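Local coordinates for USG-1 protein homolog (Pseudomonas aeruginosa, PDB 2HJS) that probably acts as an NAD- or NADP-dependent dehydrogenase of the aspartate-semialdehyde dehydrogenase family, and probably forms dimers, at residues S113-R118 with Q223-E228. Residues are numbered along the deposited sequence; the frame is centred on the assembly and turned at random. Where two conformers were deposited one is given.
Sequences SVNAER and QALLGE
The interface between the NAD-binding part and the dimerisation part of the chain is bridged here by V114 and N115 meeting L225 and L226. V114 and N115 lie in 113-118, which passes from helix 112-115 into a 3-10 segment. L225 lies on helix 213-225, L226 comes next, and G227 after it has positive phi. V114 has CG1 anti to its backbone N (chi1 -179°). V114 CG1 sits 3.6 Å from L225 O. The same V114 CG1 is 3.8 Å from L226 CD2. The side chains of V114 and L226 cross at about a right angle. N115 lays its amide beside one methyl of L225. L225 CD2 is 3.4 Å from N115 OD1. Chi1 of 72° puts N115 CG between its own backbone N and carbonyl carbon. Both ends of the amide are bonded to residues shortly before 113-118: OD1 accepts from M111 N and ND2 donates to P109 O, which should fix its rotation.

113-118 is part of the Rossmann-type domain, which probably binds NAD, and 223-228 of the dimerisation domain. No direct hydrogen bond links the two segments. A water does so instead. It accepts from N115 ND2 at 3.0 Å. The water also accepts from R118 NE at 3.2 Å. It donates to A224 O at 2.8 Å. It lies in the plane of the R118 guanidinium, at its edge. Within 113-118, R118 N bonds to N115 O at 2.8 Å, as in a 3-10 turn. Helix 133-145 also packs here, its C139 touching both leucines and its L142 touching L226.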
ATOM      1  N   SER A 113      21.157  15.824  -3.359  1.00 58.89           N
ATOM      2  CA  SER A 113      21.486  14.803  -2.346  1.00 60.08           C
ATOM      3  C   SER A 113      21.997  13.457  -2.943  1.00 60.55           C
ATOM      4  O   SER A 113      22.388  12.532  -2.186  1.00 61.32           O
ATOM      5  CB  SER A 113      20.269  14.569  -1.389  1.00 60.53           C
ATOM      6  OG  SER A 113      19.060  14.134  -2.048  1.00 59.94           O
ATOM      7  N   VAL A 114      21.998  13.360  -4.286  1.00 59.78           N
ATOM      8  CA  VAL A 114      22.125  12.066  -5.008  1.00 58.50           C
ATOM      9  C   VAL A 114      23.212  12.054  -6.098  1.00 57.78           C
ATOM     10  O   VAL A 114      24.123  11.237  -6.040  1.00 56.90           O
ATOM     11  CB  VAL A 114      20.786  11.615  -5.617  1.00 57.65           C
ATOM     12  CG1 VAL A 114      20.936  10.260  -6.335  1.00 58.22           C
ATOM     13  CG2 VAL A 114      19.718  11.517  -4.558  1.00 58.40           C
ATOM     14  N   ASN A 115      23.126  12.959  -7.075  1.00 57.05           N
ATOM     15  CA  ASN A 115      23.996  12.882  -8.256  1.00 56.90           C
ATOM     16  C   ASN A 115      24.380  14.262  -8.716  1.00 57.79           C
ATOM     17  O   ASN A 115      24.452  14.533  -9.922  1.00 57.61           O
ATOM     18  CB  ASN A 115      23.333  12.084  -9.404  1.00 57.00           C
ATOM     19  CG  ASN A 115      22.168  12.841 -10.084  1.00 57.21           C
ATOM     20  OD1 ASN A 115      21.460  13.637  -9.438  1.00 54.66           O
ATOM     21  ND2 ASN A 115      21.963  12.585 -11.393  1.00 52.69           N
ATOM     22  N   ALA A 116      24.654  15.131  -7.736  1.00 58.51           N
ATOM     23  CA  ALA A 116      24.959  16.535  -7.984  1.00 59.82           C
ATOM     24  C   ALA A 116      26.130  16.676  -8.939  1.00 59.98           C
ATOM     25  O   ALA A 116      26.147  17.570  -9.781  1.00 59.98           O
ATOM     26  CB  ALA A 116      25.244  17.262  -6.661  1.00 59.93           C
ATOM     27  N   GLU A 117      27.093  15.769  -8.804  0.50 60.37           N
ATOM     28  CA  GLU A 117      28.297  15.731  -9.632  0.50 60.63           C
ATOM     29  C   GLU A 117      27.987  15.562 -11.125  0.50 60.91           C
ATOM     30  O   GLU A 117      28.869  15.727 -11.962  0.50 61.04           O
ATOM     31  CB  GLU A 117      29.272  14.649  -9.122  0.50 60.31           C
ATOM     32  CG  GLU A 117      28.702  13.237  -9.027  0.50 59.64           C
ATOM     33  CD  GLU A 117      27.792  12.977  -7.823  0.50 58.04           C
ATOM     34  OE1 GLU A 117      27.516  13.888  -7.024  0.50 58.06           O
ATOM     35  OE2 GLU A 117      27.349  11.830  -7.672  0.50 58.17           O
ATOM     36  N   ARG A 118      26.734  15.251 -11.445  1.00 61.27           N
ATOM     37  CA  ARG A 118      26.283  15.200 -12.827  1.00 61.97           C
ATOM     38  C   ARG A 118      26.090  16.570 -13.444  1.00 63.06           C
ATOM     39  O   ARG A 118      25.963  16.661 -14.672  1.00 62.78           O
ATOM     40  CB  ARG A 118      24.984  14.435 -13.007  1.00 62.41           C
ATOM     41  CG  ARG A 118      24.485  14.695 -14.395  1.00 62.68           C
ATOM     42  CD  ARG A 118      23.275  13.970 -14.730  1.00 64.52           C
ATOM     43  NE  ARG A 118      23.539  12.823 -15.606  1.00 65.35           N
ATOM     44  CZ  ARG A 118      23.873  12.900 -16.886  1.00 63.33           C
ATOM     45  NH1 ARG A 118      24.054  14.082 -17.480  1.00 61.65           N
ATOM     46  NH2 ARG A 118      24.048  11.773 -17.566  1.00 65.14           N
ATOM     47  N   GLN A 223      16.865   4.845 -12.278  0.50 55.06           N
ATOM     48  CA  GLN A 223      18.008   4.301 -13.009  0.50 55.75           C
ATOM     49  C   GLN A 223      18.949   5.391 -13.536  0.50 56.02           C
ATOM     50  O   GLN A 223      20.148   5.158 -13.652  0.50 56.20           O
ATOM     51  CB  GLN A 223      17.570   3.295 -14.089  0.50 55.92           C
ATOM     52  CG  GLN A 223      17.702   3.675 -15.582  0.50 55.98           C
ATOM     53  CD  GLN A 223      17.319   2.483 -16.493  0.50 56.01           C
ATOM     54  OE1 GLN A 223      17.202   1.348 -16.030  0.50 56.87           O
ATOM     55  NE2 GLN A 223      17.120   2.749 -17.773  0.50 55.84           N
ATOM     56  N   ALA A 224      18.413   6.574 -13.837  1.00 55.88           N
ATOM     57  CA  ALA A 224      19.274   7.709 -14.216  1.00 56.49           C
ATOM     58  C   ALA A 224      20.002   8.261 -13.003  1.00 57.31           C
ATOM     59  O   ALA A 224      21.169   8.569 -13.095  1.00 58.41           O
ATOM     60  CB  ALA A 224      18.517   8.803 -14.940  1.00 55.20           C
ATOM     61  N   LEU A 225      19.322   8.338 -11.866  1.00 58.44           N
ATOM     62  CA  LEU A 225      19.875   8.948 -10.650  1.00 59.40           C
ATOM     63  C   LEU A 225      20.832   8.051  -9.871  1.00 60.95           C
ATOM     64  O   LEU A 225      21.861   8.523  -9.395  1.00 60.70           O
ATOM     65  CB  LEU A 225      18.742   9.387  -9.709  1.00 58.39           C
ATOM     66  CG  LEU A 225      17.887  10.590 -10.123  1.00 58.02           C
ATOM     67  CD1 LEU A 225      16.500  10.529  -9.474  1.00 55.72           C
ATOM     68  CD2 LEU A 225      18.593  11.901  -9.791  1.00 54.49           C
ATOM     69  N   LEU A 226      20.467   6.781  -9.692  1.00 62.43           N
ATOM     70  CA  LEU A 226      21.254   5.869  -8.873  1.00 64.82           C
ATOM     71  C   LEU A 226      22.128   5.012  -9.752  1.00 67.29           C
ATOM     72  O   LEU A 226      23.202   4.590  -9.338  1.00 68.39           O
ATOM     73  CB  LEU A 226      20.371   4.973  -7.993  1.00 64.00           C
ATOM     74  CG  LEU A 226      19.558   5.667  -6.894  1.00 62.93           C
ATOM     75  CD1 LEU A 226      18.751   4.653  -6.137  1.00 61.48           C
ATOM     76  CD2 LEU A 226      20.436   6.463  -5.942  1.00 61.21           C
ATOM     77  N   GLY A 227      21.665   4.754 -10.968  1.00 69.32           N
ATOM     78  CA  GLY A 227      22.468   4.075 -11.953  1.00 71.35           C
ATOM     79  C   GLY A 227      22.719   2.635 -11.585  1.00 73.02           C
ATOM     80  O   GLY A 227      21.789   1.864 -11.323  1.00 72.44           O
ATOM     81  N   GLU A 228      24.007   2.312 -11.524  1.00 74.54           N
ATOM     82  CA  GLU A 228      24.471   0.942 -11.412  1.00 76.17           C
ATOM     83  C   GLU A 228      24.532   0.449  -9.975  1.00 76.27           C
ATOM     84  O   GLU A 228      24.551  -0.765  -9.745  1.00 77.01           O
ATOM     85  CB  GLU A 228      25.837   0.800 -12.095  1.00 76.85           C
ATOM     86  CG  GLU A 228      26.040  -0.550 -12.757  1.00 79.92           C
ATOM     87  CD  GLU A 228      24.917  -0.889 -13.720  1.00 83.74           C
ATOM     88  OE1 GLU A 228      24.036  -1.698 -13.335  1.00 85.00           O
ATOM     89  OE2 GLU A 228      24.911  -0.331 -14.844  1.00 84.70           O
TER
HETATM   90  O   HOH W   1      23.096  10.567 -13.320  1.00 47.33           O